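Long-range contacts in Alp7A (Bacillus subtilis, PDB 5EC0), which binds adenine nucleotides and, as an actin-like protein of the bacterial cytoskeleton, probably forms filaments that segregate plasmid DNA: residues K254-F259 and F289-I294; F151-V157 and T169-A175. All coordinates share one frame. Residues are numbered along the deposited sequence.

Contact 1. Residues K254-F259 and F289-I294; sequences KLLEHF and FDLTDI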
ATOM      1  N   LYS A 254       5.307  27.800   4.300  1.00 63.42           N
ATOM      2  CA  LYS A 254       4.776  28.157   5.614  1.00 63.67           C
ATOM      3  C   LYS A 254       5.452  27.491   6.821  1.00 65.10           C
ATOM      4  O   LYS A 254       5.209  27.891   7.964  1.00 52.54           O
ATOM      5  CB  LYS A 254       3.274  27.852   5.644  1.00 63.20           C
ATOM      6  CG  LYS A 254       2.483  28.629   4.605  1.00 69.26           C
ATOM      7  CD  LYS A 254       1.052  28.892   5.050  1.00 73.00           C
ATOM      8  CE  LYS A 254       0.384  29.906   4.135  1.00 77.37           C
ATOM      9  NZ  LYS A 254       0.594  29.566   2.699  1.00 80.29           N
ATOM     10  N   LEU A 255       6.301  26.491   6.580  1.00 60.43           N
ATOM     11  CA  LEU A 255       6.830  25.678   7.679  1.00 54.77           C
ATOM     12  C   LEU A 255       8.324  25.351   7.590  1.00 53.18           C
ATOM     13  O   LEU A 255       8.783  24.413   8.228  1.00 53.10           O
ATOM     14  CB  LEU A 255       6.041  24.367   7.771  1.00 53.54           C
ATOM     15  CG  LEU A 255       4.559  24.436   8.148  1.00 47.23           C
ATOM     16  CD1 LEU A 255       3.979  23.043   8.162  1.00 44.96           C
ATOM     17  CD2 LEU A 255       4.365  25.105   9.505  1.00 48.60           C
ATOM     18  N   LEU A 256       9.079  26.132   6.823  1.00 57.62           N
ATOM     19  CA  LEU A 256      10.509  25.894   6.610  1.00 62.09           C
ATOM     20  C   LEU A 256      11.296  25.754   7.915  1.00 66.58           C
ATOM     21  O   LEU A 256      12.337  25.096   7.967  1.00 70.79           O
ATOM     22  CB  LEU A 256      11.090  27.032   5.772  1.00 63.33           C
ATOM     23  CG  LEU A 256      12.066  26.722   4.640  1.00 60.60           C
ATOM     24  CD1 LEU A 256      11.633  25.497   3.862  1.00 67.98           C
ATOM     25  CD2 LEU A 256      12.138  27.927   3.728  1.00 63.25           C
ATOM     26  N   GLU A 257      10.778  26.376   8.965  1.00 71.08           N
ATOM     27  CA  GLU A 257      11.397  26.380  10.281  1.00 78.59           C
ATOM     28  C   GLU A 257      11.310  25.003  10.931  1.00 73.81           C
ATOM     29  O   GLU A 257      12.152  24.623  11.742  1.00 77.05           O
ATOM     30  CB  GLU A 257      10.688  27.396  11.169  1.00 91.05           C
ATOM     31  CG  GLU A 257      10.296  28.671  10.449  1.00100.27           C
ATOM     32  CD  GLU A 257       9.451  29.582  11.305  1.00105.45           C
ATOM     33  OE1 GLU A 257       9.015  29.145  12.389  1.00104.40           O
ATOM     34  OE2 GLU A 257       9.196  30.725  10.882  1.00110.88           O
ATOM     35  N   HIS A 258      10.267  24.262  10.575  1.00 66.85           N
ATOM     36  CA  HIS A 258       9.879  23.080  11.337  1.00 64.11           C
ATOM     37  C   HIS A 258      10.203  21.763  10.643  1.00 54.53           C
ATOM     38  O   HIS A 258      10.230  20.717  11.286  1.00 54.31           O
ATOM     39  CB  HIS A 258       8.383  23.144  11.644  1.00 57.04           C
ATOM     40  CG  HIS A 258       8.011  24.259  12.564  1.00 66.82           C
ATOM     41  ND1 HIS A 258       7.527  25.469  12.114  1.00 70.94           N
ATOM     42  CD2 HIS A 258       8.057  24.352  13.914  1.00 73.27           C
ATOM     43  CE1 HIS A 258       7.286  26.258  13.145  1.00 73.52           C
ATOM     44  NE2 HIS A 258       7.599  25.603  14.250  1.00 77.67           N
ATOM     45  N   PHE A 259      10.447  21.814   9.335  1.00 54.02           N
ATOM     46  CA  PHE A 259      10.681  20.608   8.541  1.00 52.93           C
ATOM     47  C   PHE A 259      11.696  20.851   7.418  1.00 69.11           C
ATOM     48  O   PHE A 259      11.583  21.817   6.657  1.00 54.68           O
ATOM     49  CB  PHE A 259       9.360  20.096   7.967  1.00 59.20           C
ATOM     50  CG  PHE A 259       8.296  19.891   9.009  1.00 54.91           C
ATOM     51  CD1 PHE A 259       8.276  18.738   9.782  1.00 57.11           C
ATOM     52  CD2 PHE A 259       7.337  20.860   9.235  1.00 48.65           C
ATOM     53  CE1 PHE A 259       7.307  18.554  10.754  1.00 54.54           C
ATOM     54  CE2 PHE A 259       6.364  20.682  10.205  1.00 49.12           C
ATOM     55  CZ  PHE A 259       6.351  19.532  10.968  1.00 51.54           C
ATOM     56  N   PHE A 289       5.445  24.211  19.648  1.00 69.54           N
ATOM     57  CA  PHE A 289       4.922  24.942  18.488  1.00 66.15           C
ATOM     58  C   PHE A 289       3.618  24.318  18.010  1.00 62.83           C
ATOM     59  O   PHE A 289       3.608  23.224  17.449  1.00 63.21           O
ATOM     60  CB  PHE A 289       5.973  24.955  17.362  1.00 62.49           C
ATOM     61  CG  PHE A 289       7.302  25.503  17.800  1.00 69.84           C
ATOM     62  CD1 PHE A 289       8.260  24.665  18.349  1.00 70.93           C
ATOM     63  CD2 PHE A 289       7.575  26.864  17.711  1.00 75.76           C
ATOM     64  CE1 PHE A 289       9.483  25.159  18.774  1.00 74.35           C
ATOM     65  CE2 PHE A 289       8.798  27.370  18.143  1.00 78.76           C
ATOM     66  CZ  PHE A 289       9.754  26.515  18.673  1.00 78.37           C
ATOM     67  N   ASP A 290       2.517  25.014  18.266  1.00 62.52           N
ATOM     68  CA  ASP A 290       1.206  24.589  17.789  1.00 63.45           C
ATOM     69  C   ASP A 290       1.101  24.894  16.297  1.00 61.56           C
ATOM     70  O   ASP A 290       1.084  26.056  15.894  1.00 62.40           O
ATOM     71  CB  ASP A 290       0.075  25.282  18.567  1.00 65.04           C
ATOM     72  CG  ASP A 290      -1.305  24.700  18.258  1.00 69.31           C
ATOM     73  OD1 ASP A 290      -1.494  24.127  17.169  1.00 66.90           O
ATOM     74  OD2 ASP A 290      -2.218  24.837  19.098  1.00 72.00           O
ATOM     75  N   LEU A 291       1.048  23.842  15.488  1.00 55.95           N
ATOM     76  CA  LEU A 291       0.990  23.990  14.041  1.00 52.25           C
ATOM     77  C   LEU A 291      -0.397  23.643  13.505  1.00 50.64           C
ATOM     78  O   LEU A 291      -0.578  23.564  12.300  1.00 44.58           O
ATOM     79  CB  LEU A 291       2.044  23.101  13.369  1.00 48.89           C
ATOM     80  CG  LEU A 291       3.516  23.412  13.650  1.00 49.36           C
ATOM     81  CD1 LEU A 291       4.435  22.450  12.909  1.00 48.66           C
ATOM     82  CD2 LEU A 291       3.833  24.835  13.270  1.00 52.46           C
ATOM     83  N   THR A 292      -1.362  23.448  14.404  1.00 46.23           N
ATOM     84  CA  THR A 292      -2.681  22.913  14.049  1.00 51.74           C
ATOM     85  C   THR A 292      -3.426  23.703  12.981  1.00 50.94           C
ATOM     86  O   THR A 292      -3.891  23.128  11.996  1.00 57.12           O
ATOM     87  CB  THR A 292      -3.614  22.828  15.275  1.00 52.19           C
ATOM     88  OG1 THR A 292      -2.943  22.167  16.359  1.00 59.02           O
ATOM     89  CG2 THR A 292      -4.886  22.065  14.916  1.00 47.12           C
ATOM     90  N   ASP A 293      -3.562  25.007  13.194  1.00 48.04           N
ATOM     91  CA  ASP A 293      -4.298  25.867  12.266  1.00 51.03           C
ATOM     92  C   ASP A 293      -3.717  25.814  10.857  1.00 51.20           C
ATOM     93  O   ASP A 293      -4.457  25.715   9.874  1.00 44.56           O
ATOM     94  CB  ASP A 293      -4.309  27.327  12.748  1.00 52.09           C
ATOM     95  CG  ASP A 293      -5.256  27.566  13.912  1.00 52.40           C
ATOM     96  OD1 ASP A 293      -6.149  26.719  14.160  1.00 50.72           O
ATOM     97  OD2 ASP A 293      -5.110  28.626  14.569  1.00 54.75           O
ATOM     98  N   ILE A 294      -2.393  25.888  10.767  1.00 45.23           N
ATOM     99  CA  ILE A 294      -1.722  25.942   9.479  1.00 44.74           C
ATOM    100  C   ILE A 294      -1.986  24.663   8.702  1.00 49.43           C
ATOM    101  O   ILE A 294      -2.223  24.676   7.490  1.00 48.47           O
ATOM    102  CB  ILE A 294      -0.206  26.157   9.646  1.00 51.63           C
ATOM    103  CG1 ILE A 294       0.064  27.580  10.156  1.00 51.33           C
ATOM    104  CG2 ILE A 294       0.540  25.879   8.333  1.00 47.94           C
ATOM    105  CD1 ILE A 294       1.517  27.929  10.234  1.00 51.20           C
TER
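This is a small apolar side-chain contact between the C-terminal end of helix 243-254, with the loop that follows it, and the turn leading from strand 288-290 into helix 292-313. Leu-291, at the N-cap position of that helix, lies at the middle of the contact. Its CD2 is 3.8 Å from CD2 of Leu-255 and sits over the face of the His-258 imidazole, a CH-pi contact; its CD1 is 3.8 Å from CE2 of Phe-259. A branched leucine can thus meet three partners. Ile-294, three residues on in the first helical turn, places CG2 4.1 Å from CD2 of Leu-255, while Lys-254 borders it and carries its amine away. At the other, partly exposed end, flat rings can meet edge to face: the edge of His-258 points at the face of Phe-289, offset, centroids 5.2 Å apart. Within 289-294, Asp-290 OD1 accepts from Thr-292 N at 2.9 Å, an Asx turn, and from Thr-292 OG1 at 2.6 Å. Helix 262-272 packs on the cluster through Leu-265 and Phe-268; with hairpin 279-281/288-290 and the start of helix 292-313 it probably corresponds to the smaller subdomain of actin's C-terminal half.

Contact 2. Residues F151-V157 and T169-A175; sequences FLGTHQV and TIKVEDA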
ATOM      1  N   PHE A 151       6.935 -13.248 -10.002  1.00 33.35           N
ATOM      2  CA  PHE A 151       7.092 -13.770  -8.658  1.00 32.65           C
ATOM      3  C   PHE A 151       6.960 -15.291  -8.618  1.00 35.98           C
ATOM      4  O   PHE A 151       7.591 -15.935  -7.777  1.00 38.84           O
ATOM      5  CB  PHE A 151       6.100 -13.080  -7.727  1.00 26.20           C
ATOM      6  CG  PHE A 151       6.347 -11.609  -7.606  1.00 32.03           C
ATOM      7  CD1 PHE A 151       5.724 -10.712  -8.471  1.00 30.14           C
ATOM      8  CD2 PHE A 151       7.256 -11.121  -6.671  1.00 29.50           C
ATOM      9  CE1 PHE A 151       5.974  -9.359  -8.385  1.00 25.36           C
ATOM     10  CE2 PHE A 151       7.522  -9.773  -6.585  1.00 28.25           C
ATOM     11  CZ  PHE A 151       6.878  -8.883  -7.445  1.00 29.39           C
ATOM     12  N   LEU A 152       6.170 -15.850  -9.540  1.00 33.61           N
ATOM     13  CA  LEU A 152       6.051 -17.304  -9.703  1.00 29.35           C
ATOM     14  C   LEU A 152       7.417 -17.998  -9.836  1.00 38.47           C
ATOM     15  O   LEU A 152       8.341 -17.476 -10.473  1.00 32.27           O
ATOM     16  CB  LEU A 152       5.192 -17.634 -10.938  1.00 27.83           C
ATOM     17  CG  LEU A 152       4.629 -19.051 -11.048  1.00 31.73           C
ATOM     18  CD1 LEU A 152       3.740 -19.335  -9.840  1.00 30.39           C
ATOM     19  CD2 LEU A 152       3.838 -19.254 -12.350  1.00 31.84           C
ATOM     20  N   GLY A 153       7.540 -19.181  -9.238  1.00 37.23           N
ATOM     21  CA  GLY A 153       8.757 -19.967  -9.368  1.00 29.56           C
ATOM     22  C   GLY A 153       9.766 -19.811  -8.236  1.00 37.05           C
ATOM     23  O   GLY A 153       9.445 -19.342  -7.127  1.00 32.73           O
ATOM     24  N   THR A 154      11.000 -20.194  -8.547  1.00 33.55           N
ATOM     25  CA  THR A 154      12.081 -20.316  -7.583  1.00 36.41           C
ATOM     26  C   THR A 154      13.041 -19.124  -7.633  1.00 37.37           C
ATOM     27  O   THR A 154      13.525 -18.750  -8.700  1.00 37.17           O
ATOM     28  CB  THR A 154      12.872 -21.604  -7.844  1.00 36.79           C
ATOM     29  OG1 THR A 154      11.976 -22.719  -7.815  1.00 34.41           O
ATOM     30  CG2 THR A 154      13.983 -21.788  -6.797  1.00 40.78           C
ATOM     31  N   HIS A 155      13.303 -18.535  -6.478  1.00 33.83           N
ATOM     32  CA  HIS A 155      14.236 -17.419  -6.378  1.00 38.40           C
ATOM     33  C   HIS A 155      15.212 -17.638  -5.247  1.00 36.42           C
ATOM     34  O   HIS A 155      14.923 -18.370  -4.304  1.00 40.46           O
ATOM     35  CB  HIS A 155      13.492 -16.109  -6.146  1.00 29.79           C
ATOM     36  CG  HIS A 155      12.241 -15.983  -6.960  1.00 37.30           C
ATOM     37  ND1 HIS A 155      12.257 -15.678  -8.302  1.00 43.05           N
ATOM     38  CD2 HIS A 155      10.942 -16.115  -6.614  1.00 36.43           C
ATOM     39  CE1 HIS A 155      11.014 -15.632  -8.752  1.00 44.22           C
ATOM     40  NE2 HIS A 155      10.198 -15.889  -7.745  1.00 40.54           N
ATOM     41  N   GLN A 156      16.363 -16.989  -5.324  1.00 35.75           N
ATOM     42  CA  GLN A 156      17.255 -16.981  -4.174  1.00 38.19           C
ATOM     43  C   GLN A 156      17.616 -15.585  -3.739  1.00 38.08           C
ATOM     44  O   GLN A 156      17.719 -14.667  -4.555  1.00 37.50           O
ATOM     45  CB  GLN A 156      18.524 -17.752  -4.474  1.00 43.87           C
ATOM     46  CG  GLN A 156      18.273 -19.185  -4.806  1.00 47.90           C
ATOM     47  CD  GLN A 156      19.558 -19.934  -4.954  1.00 58.48           C
ATOM     48  OE1 GLN A 156      20.272 -19.769  -5.944  1.00 64.04           O
ATOM     49  NE2 GLN A 156      19.885 -20.745  -3.955  1.00 62.17           N
ATOM     50  N   VAL A 157      17.812 -15.430  -2.438  1.00 36.17           N
ATOM     51  CA  VAL A 157      18.329 -14.186  -1.911  1.00 32.32           C
ATOM     52  C   VAL A 157      19.282 -14.489  -0.754  1.00 42.09           C
ATOM     53  O   VAL A 157      19.061 -15.438   0.011  1.00 42.57           O
ATOM     54  CB  VAL A 157      17.182 -13.247  -1.465  1.00 30.69           C
ATOM     55  CG1 VAL A 157      16.302 -13.920  -0.415  1.00 30.26           C
ATOM     56  CG2 VAL A 157      17.738 -11.903  -0.956  1.00 32.52           C
ATOM     57  N   THR A 169      16.406 -19.994  -0.425  1.00 36.07           N
ATOM     58  CA  THR A 169      15.637 -20.323  -1.630  1.00 39.09           C
ATOM     59  C   THR A 169      14.149 -20.118  -1.353  1.00 36.36           C
ATOM     60  O   THR A 169      13.614 -20.646  -0.376  1.00 38.70           O
ATOM     61  CB  THR A 169      15.889 -21.759  -2.103  1.00 37.64           C
ATOM     62  OG1 THR A 169      17.284 -21.937  -2.334  1.00 39.53           O
ATOM     63  CG2 THR A 169      15.153 -22.051  -3.395  1.00 37.17           C
ATOM     64  N   ILE A 170      13.495 -19.338  -2.212  1.00 31.67           N
ATOM     65  CA  ILE A 170      12.071 -19.030  -2.076  1.00 31.29           C
ATOM     66  C   ILE A 170      11.295 -19.555  -3.289  1.00 34.36           C
ATOM     67  O   ILE A 170      11.545 -19.134  -4.423  1.00 33.09           O
ATOM     68  CB  ILE A 170      11.830 -17.493  -1.925  1.00 28.05           C
ATOM     69  CG1 ILE A 170      12.507 -16.969  -0.657  1.00 30.89           C
ATOM     70  CG2 ILE A 170      10.358 -17.158  -1.907  1.00 26.67           C
ATOM     71  CD1 ILE A 170      12.763 -15.461  -0.685  1.00 29.75           C
ATOM     72  N   LYS A 171      10.358 -20.470  -3.037  1.00 34.65           N
ATOM     73  CA  LYS A 171       9.566 -21.096  -4.097  1.00 35.46           C
ATOM     74  C   LYS A 171       8.114 -20.676  -4.041  1.00 32.69           C
ATOM     75  O   LYS A 171       7.395 -20.989  -3.088  1.00 35.67           O
ATOM     76  CB  LYS A 171       9.657 -22.621  -4.025  1.00 32.50           C
ATOM     77  CG  LYS A 171      11.036 -23.162  -4.428  1.00 41.08           C
ATOM     78  CD  LYS A 171      11.216 -24.604  -3.984  1.00 43.78           C
ATOM     79  CE  LYS A 171      12.515 -25.180  -4.502  1.00 49.60           C
ATOM     80  NZ  LYS A 171      12.803 -26.506  -3.890  1.00 48.58           N
ATOM     81  N   VAL A 172       7.689 -19.959  -5.073  1.00 30.48           N
ATOM     82  CA  VAL A 172       6.309 -19.485  -5.154  1.00 30.08           C
ATOM     83  C   VAL A 172       5.533 -20.408  -6.071  1.00 34.80           C
ATOM     84  O   VAL A 172       5.777 -20.435  -7.279  1.00 31.30           O
ATOM     85  CB  VAL A 172       6.242 -18.040  -5.667  1.00 26.39           C
ATOM     86  CG1 VAL A 172       4.777 -17.631  -5.941  1.00 33.80           C
ATOM     87  CG2 VAL A 172       6.928 -17.098  -4.665  1.00 29.49           C
ATOM     88  N   GLU A 173       4.628 -21.184  -5.479  1.00 30.66           N
ATOM     89  CA  GLU A 173       3.901 -22.225  -6.197  1.00 31.82           C
ATOM     90  C   GLU A 173       2.859 -21.650  -7.151  1.00 36.09           C
ATOM     91  O   GLU A 173       2.733 -22.097  -8.287  1.00 35.49           O
ATOM     92  CB  GLU A 173       3.222 -23.175  -5.208  1.00 35.23           C
ATOM     93  CG  GLU A 173       4.173 -23.789  -4.172  1.00 43.90           C
ATOM     94  CD  GLU A 173       3.515 -24.882  -3.342  1.00 51.03           C
ATOM     95  OE1 GLU A 173       2.275 -25.054  -3.437  1.00 54.32           O
ATOM     96  OE2 GLU A 173       4.241 -25.579  -2.603  1.00 55.05           O
ATOM     97  N   ASP A 174       2.108 -20.664  -6.674  1.00 35.44           N
ATOM     98  CA  ASP A 174       1.053 -20.045  -7.461  1.00 35.83           C
ATOM     99  C   ASP A 174       1.031 -18.545  -7.196  1.00 37.29           C
ATOM    100  O   ASP A 174       1.234 -18.113  -6.065  1.00 28.63           O
ATOM    101  CB  ASP A 174      -0.297 -20.672  -7.122  1.00 42.93           C
ATOM    102  CG  ASP A 174      -1.362 -20.336  -8.129  1.00 54.94           C
ATOM    103  OD1 ASP A 174      -1.001 -19.929  -9.258  1.00 63.06           O
ATOM    104  OD2 ASP A 174      -2.558 -20.490  -7.795  1.00 56.99           O
ATOM    105  N   ALA A 175       0.771 -17.750  -8.231  1.00 40.15           N
ATOM    106  CA  ALA A 175       0.788 -16.301  -8.076  1.00 32.39           C
ATOM    107  C   ALA A 175      -0.326 -15.625  -8.886  1.00 30.70           C
ATOM    108  O   ALA A 175      -0.714 -16.117  -9.932  1.00 32.48           O
ATOM    109  CB  ALA A 175       2.156 -15.747  -8.479  1.00 30.03           C
TER
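Ile-170 and Val-172 form the apolar centre, on the face of the sheet that turns to helix 95-112. CD1 of Ile-170 meets CG1 of Val-157 at 3.9 Å, and beta-branched residues such as these suit an extended strand with a buried face. Leu-152 makes the solvent-facing margin of the patch: its CD1 lies over the backbone of 173-175, 3.3 Å from Glu-173 O, and reaches CB of the small Ala-175 at 4.2 Å. His-155 shares the inner face, its ring edge-to-face with Tyr-98; its NE2 donates to Phe-151 O at 2.6 Å, tying the strand to the turn before it. The two strands are the arms of an antiparallel beta hairpin in the N-terminal half of this actin-like fold, where strand 166-179 also pairs with 119-129. Gly-153/Val-172 (N to O 2.9 Å, O to N 2.8 Å) and His-155/Ile-170 (N to O 2.8 Å, O to N 2.7 Å) are hydrogen-bonded pairs; Thr-154/Lys-171, between them, and Gln-156/Thr-169, beyond, are non-hydrogen-bonded. Gly-153 has a positive phi of 96°, where a CB would collide with the preceding carbonyl. The opposite face is more polar: CG2 of Thr-154 and CG2 of Thr-169 touch at 3.6 Å, Gln-156 NE2 donates to Thr-169 OG1 at 3.3 Å, and CG of Lys-171 lies 3.5 Å from OG1 of Thr-154, its NZ leading away to a salt bridge with Glu-119.

Contact 2 comes first along the chain, and both of its segments are complete before contact 1 opens. The two lie on opposite sides of the chain's centre, with centres about 47 Å apart and nearest atoms about 33 Å apart, and share no helix, strand or sheet. Contact 2 belongs to the sheet of the N-terminal half; contact 1 lies in the C-terminal half. In actin-like folds the nucleotide sits between two such halves. Contact 1 lies nearer to it without touching it: the side chain of Phe-259 is about 12 Å from the bound ADP and about 8 Å from that of Glu-266, which binds ADP. Contact 2 is sheet pairing away from the site, so the two hold together separate parts of the fold.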